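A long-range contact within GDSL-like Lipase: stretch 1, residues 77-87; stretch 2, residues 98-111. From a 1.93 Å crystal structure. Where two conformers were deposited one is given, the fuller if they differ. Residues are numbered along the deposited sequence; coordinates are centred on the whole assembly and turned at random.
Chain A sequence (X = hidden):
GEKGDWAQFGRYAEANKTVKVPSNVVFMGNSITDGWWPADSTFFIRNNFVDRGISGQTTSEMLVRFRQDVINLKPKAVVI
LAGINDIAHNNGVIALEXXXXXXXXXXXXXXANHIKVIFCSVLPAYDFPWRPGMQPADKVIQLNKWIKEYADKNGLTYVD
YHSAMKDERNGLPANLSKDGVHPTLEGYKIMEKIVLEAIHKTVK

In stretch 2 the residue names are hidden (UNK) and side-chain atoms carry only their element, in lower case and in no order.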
# COMPACT_ATOMS: atom_id res chain seq x y z
N ALA A 77 7.70 11.40 4.59
CA ALA A 77 6.52 10.55 4.81
C ALA A 77 6.58 9.25 4.02
O ALA A 77 7.32 9.14 3.06
CB ALA A 77 5.26 11.33 4.44
N VAL A 78 5.77 8.28 4.44
CA VAL A 78 5.60 7.01 3.75
C VAL A 78 4.08 6.81 3.54
O VAL A 78 3.28 7.02 4.46
CB VAL A 78 6.29 5.79 4.45
CG1 VAL A 78 5.77 5.57 5.88
CG2 VAL A 78 6.15 4.51 3.60
N VAL A 79 3.70 6.45 2.31
CA VAL A 79 2.32 6.19 1.93
C VAL A 79 2.21 4.68 1.90
O VAL A 79 2.92 4.03 1.12
CB VAL A 79 1.94 6.87 0.59
CG1 VAL A 79 0.58 6.41 0.09
CG2 VAL A 79 1.96 8.38 0.74
N ILE A 80 1.39 4.10 2.80
CA ILE A 80 1.27 2.65 2.87
C ILE A 80 -0.09 2.18 2.36
O ILE A 80 -1.12 2.56 2.90
CB ILE A 80 1.55 2.10 4.32
CG1 ILE A 80 2.94 2.53 4.84
CG2 ILE A 80 1.37 0.55 4.38
CD1 ILE A 80 3.16 2.34 6.38
N LEU A 81 -0.08 1.31 1.35
CA LEU A 81 -1.26 0.65 0.81
C LEU A 81 -0.94 -0.83 0.78
O LEU A 81 -0.19 -1.29 -0.07
CB LEU A 81 -1.67 1.20 -0.57
CG LEU A 81 -2.84 0.46 -1.27
CD1 LEU A 81 -4.13 0.51 -0.45
CD2 LEU A 81 -3.09 1.06 -2.64
N ALA A 82 -1.44 -1.57 1.79
CA ALA A 82 -1.11 -2.98 1.97
C ALA A 82 -2.20 -3.74 2.72
O ALA A 82 -2.97 -3.15 3.47
CB ALA A 82 0.20 -3.07 2.76
N GLY A 83 -2.21 -5.06 2.53
CA GLY A 83 -3.15 -5.94 3.21
C GLY A 83 -3.98 -6.84 2.32
O GLY A 83 -4.42 -7.90 2.78
N ILE A 84 -4.22 -6.44 1.05
CA ILE A 84 -5.06 -7.25 0.15
C ILE A 84 -4.43 -8.63 -0.12
O ILE A 84 -5.16 -9.62 -0.17
CB ILE A 84 -5.47 -6.52 -1.17
CG1 ILE A 84 -6.67 -7.22 -1.84
CG2 ILE A 84 -4.31 -6.41 -2.17
CD1 ILE A 84 -7.96 -7.26 -1.04
N ASN A 85 -3.09 -8.71 -0.27
CA ASN A 85 -2.47 -10.02 -0.55
C ASN A 85 -2.45 -10.90 0.71
O ASN A 85 -2.44 -12.12 0.58
CB ASN A 85 -1.10 -9.86 -1.17
CG ASN A 85 -1.19 -9.24 -2.55
OD1 ASN A 85 -2.02 -9.61 -3.39
ND2 ASN A 85 -0.36 -8.28 -2.81
N ASP A 86 -2.53 -10.29 1.91
CA ASP A 86 -2.67 -11.04 3.17
C ASP A 86 -4.06 -11.68 3.21
O ASP A 86 -4.19 -12.82 3.66
CB ASP A 86 -2.52 -10.11 4.38
CG ASP A 86 -1.19 -9.43 4.53
OD1 ASP A 86 -0.89 -8.51 3.73
OD2 ASP A 86 -0.44 -9.81 5.46
N ILE A 87 -5.09 -10.94 2.74
CA ILE A 87 -6.49 -11.42 2.68
C ILE A 87 -6.56 -12.57 1.64
O ILE A 87 -7.28 -13.55 1.85
CB ILE A 87 -7.48 -10.24 2.39
CG1 ILE A 87 -7.48 -9.24 3.58
CG2 ILE A 87 -8.93 -10.75 2.12
CD1 ILE A 87 -8.23 -7.89 3.36
N UNK A 98 -3.52 -9.98 12.76
CA UNK A 98 -2.07 -10.05 12.60
C UNK A 98 -1.62 -9.27 11.37
O UNK A 98 -0.49 -8.77 11.35
c UNK A 98 -1.79 -12.22 13.89
o UNK A 98 -1.70 -11.62 14.97
c UNK A 98 -1.62 -11.52 12.56
n UNK A 98 -2.03 -13.51 13.85
N UNK A 99 -2.51 -9.11 10.37
CA UNK A 99 -2.29 -8.27 9.18
C UNK A 99 -2.23 -6.83 9.68
O UNK A 99 -1.28 -6.10 9.38
c UNK A 99 -3.24 -7.55 6.93
c UNK A 99 -3.41 -8.48 8.13
c UNK A 99 -3.49 -9.95 7.68
N UNK A 100 -3.23 -6.45 10.52
CA UNK A 100 -3.30 -5.13 11.15
C UNK A 100 -2.04 -4.88 12.01
O UNK A 100 -1.50 -3.78 11.97
c UNK A 100 -4.81 -1.30 12.89
c UNK A 100 -4.73 -2.55 14.92
c UNK A 100 -4.66 -3.74 14.18
c UNK A 100 -4.81 -1.35 14.27
c UNK A 100 -4.58 -5.00 11.99
c UNK A 100 -4.67 -3.72 12.79
c UNK A 100 -4.75 -2.49 12.15
N UNK A 101 -1.61 -5.91 12.76
CA UNK A 101 -0.44 -5.85 13.63
C UNK A 101 0.83 -5.50 12.88
O UNK A 101 1.65 -4.73 13.38
N UNK A 102 1.01 -6.07 11.67
CA UNK A 102 2.14 -5.78 10.80
C UNK A 102 2.13 -4.30 10.38
O UNK A 102 3.20 -3.67 10.34
c UNK A 102 2.66 -8.05 9.77
n UNK A 102 2.32 -8.95 8.87
c UNK A 102 2.12 -6.67 9.56
o UNK A 102 3.41 -8.33 10.69
N UNK A 103 0.93 -3.76 10.07
CA UNK A 103 0.77 -2.35 9.69
C UNK A 103 1.11 -1.45 10.88
O UNK A 103 1.78 -0.44 10.68
c UNK A 103 -2.57 -2.81 7.66
c UNK A 103 -0.38 -2.18 6.64
c UNK A 103 -1.05 -2.81 7.85
c UNK A 103 -0.66 -2.08 9.16
N UNK A 104 0.70 -1.83 12.11
CA UNK A 104 1.02 -1.08 13.35
C UNK A 104 2.55 -1.08 13.58
O UNK A 104 3.11 -0.04 13.93
c UNK A 104 0.68 -0.94 15.88
c UNK A 104 -1.26 -1.51 14.39
c UNK A 104 0.25 -1.63 14.58
N UNK A 105 3.21 -2.23 13.36
CA UNK A 105 4.67 -2.32 13.53
C UNK A 105 5.38 -1.42 12.50
O UNK A 105 6.34 -0.75 12.87
c UNK A 105 5.13 -3.76 13.42
o UNK A 105 4.81 -4.43 14.63
N UNK A 106 4.88 -1.36 11.23
CA UNK A 106 5.45 -0.44 10.22
C UNK A 106 5.27 1.02 10.67
O UNK A 106 6.23 1.81 10.59
c UNK A 106 5.21 -1.94 8.15
se UNK A 106 4.53 -1.99 6.31
c UNK A 106 3.25 -3.42 6.53
c UNK A 106 4.81 -0.63 8.84
N UNK A 107 4.08 1.38 11.19
CA UNK A 107 3.78 2.73 11.68
C UNK A 107 4.72 3.11 12.83
O UNK A 107 5.25 4.22 12.83
c UNK A 107 2.32 2.84 12.13
N UNK A 108 4.95 2.18 13.77
CA UNK A 108 5.81 2.42 14.93
C UNK A 108 7.28 2.55 14.51
O UNK A 108 7.99 3.39 15.08
o UNK A 108 3.02 0.74 18.58
o UNK A 108 4.84 -0.41 18.11
c UNK A 108 4.03 0.51 17.87
c UNK A 108 5.62 1.33 15.98
c UNK A 108 4.27 1.43 16.68
N UNK A 109 7.74 1.77 13.52
CA UNK A 109 9.12 1.87 13.01
C UNK A 109 9.33 3.21 12.31
O UNK A 109 10.38 3.83 12.49
c UNK A 109 9.73 -0.65 12.68
c UNK A 109 9.46 0.71 12.05
c UNK A 109 10.98 -0.63 13.58
c UNK A 109 9.88 -1.71 11.60
N UNK A 110 8.32 3.66 11.53
CA UNK A 110 8.38 4.94 10.84
C UNK A 110 8.42 6.10 11.84
O UNK A 110 9.25 6.99 11.68
c UNK A 110 7.17 5.10 9.91
N UNK A 111 7.56 6.07 12.89
CA UNK A 111 7.54 7.14 13.88
C UNK A 111 8.88 7.22 14.66
O UNK A 111 9.38 8.32 14.91
c UNK A 111 5.05 7.92 16.80
c UNK A 111 6.17 8.16 15.79
n UNK A 111 4.96 10.27 17.63
c UNK A 111 6.35 6.97 14.84
c UNK A 111 5.14 8.84 18.00

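Position 98 carries two carbons, the second bearing one oxygen and one nitrogen, and reaches nothing on stretch 1: Asn98. At 99 one carbon carries two more, and the fork sits against Gly83 and Asp86. This is Val99, chi1 t; its CG2 lies 3.4 Å from Asp86 CB and its CG1 4.1 Å from Gly83 CA. Position 100 has one carbon followed by a ring of six, turned out of reach of the strand: Phe100. Position 101 has no side-chain atoms, hence Gly101; an ideal CB would meet nothing of stretch 1, so this contact does not demand the glycine.

Position 102 shows two carbons, the second with an oxygen and a nitrogen, its end nearing Asp86. It is Asn102, whose ND2 stands 4.5 Å from Asp86 OD2, too far for a hydrogen bond; both atoms find partners elsewhere in the structure. Position 103 has four carbons forked at the second, directed at Ile80 and Ala82. This is Leu103 (m, t), and its CD2 lies 4.0 Å from Ile80 CG2 and 4.0 Å from Ala82 CB.

Position 104, one carbon carrying two, is Val104, out of reach; position 105, one carbon then an oxygen, is Ser105, equally remote. At 106 an unbranched chain of two carbons, selenium and a final carbon extends beside Ile80. It is Met106, present as selenomethionine, with CB 4.2 Å from Ile80 CD1. The single carbon at 107 points sideways and makes no contact: Ala107.

Position 108, three carbons ending in two oxygens, is Glu108, exposed. Position 109, four carbons forked at the second, is Leu109, out of reach. The lone carbon at 110 faces Val78: Ala110, CB 4.3 Å from Val78 CG1. Position 111, four carbons in a row ending in nitrogen, is Lys111, well clear of the strand.

Helix and strand run nearly antiparallel, at 171° and 10.1 Å between axes. The helix presents 99, 103, 106 and 110, spaced by three or four residues; the strand offers Val78 and Ile80, with Ala82 just after it, to 103, 106 and 110, while Val99 packs beyond it, on Gly83 and Asp86. No hydrogen bond crosses, so packing rather than polar pairing defines the 362 Å² interface. Gly83 is the N-cap of the next helix. Its phi of 125° would jam a CB against the preceding carbonyl, and an ideal CB would lie 3.9 Å from Val99 CG1: backbone geometry, more than packing, calls for glycine here.

Stretch 2 (98-111) NVFGNLVSMAELAK
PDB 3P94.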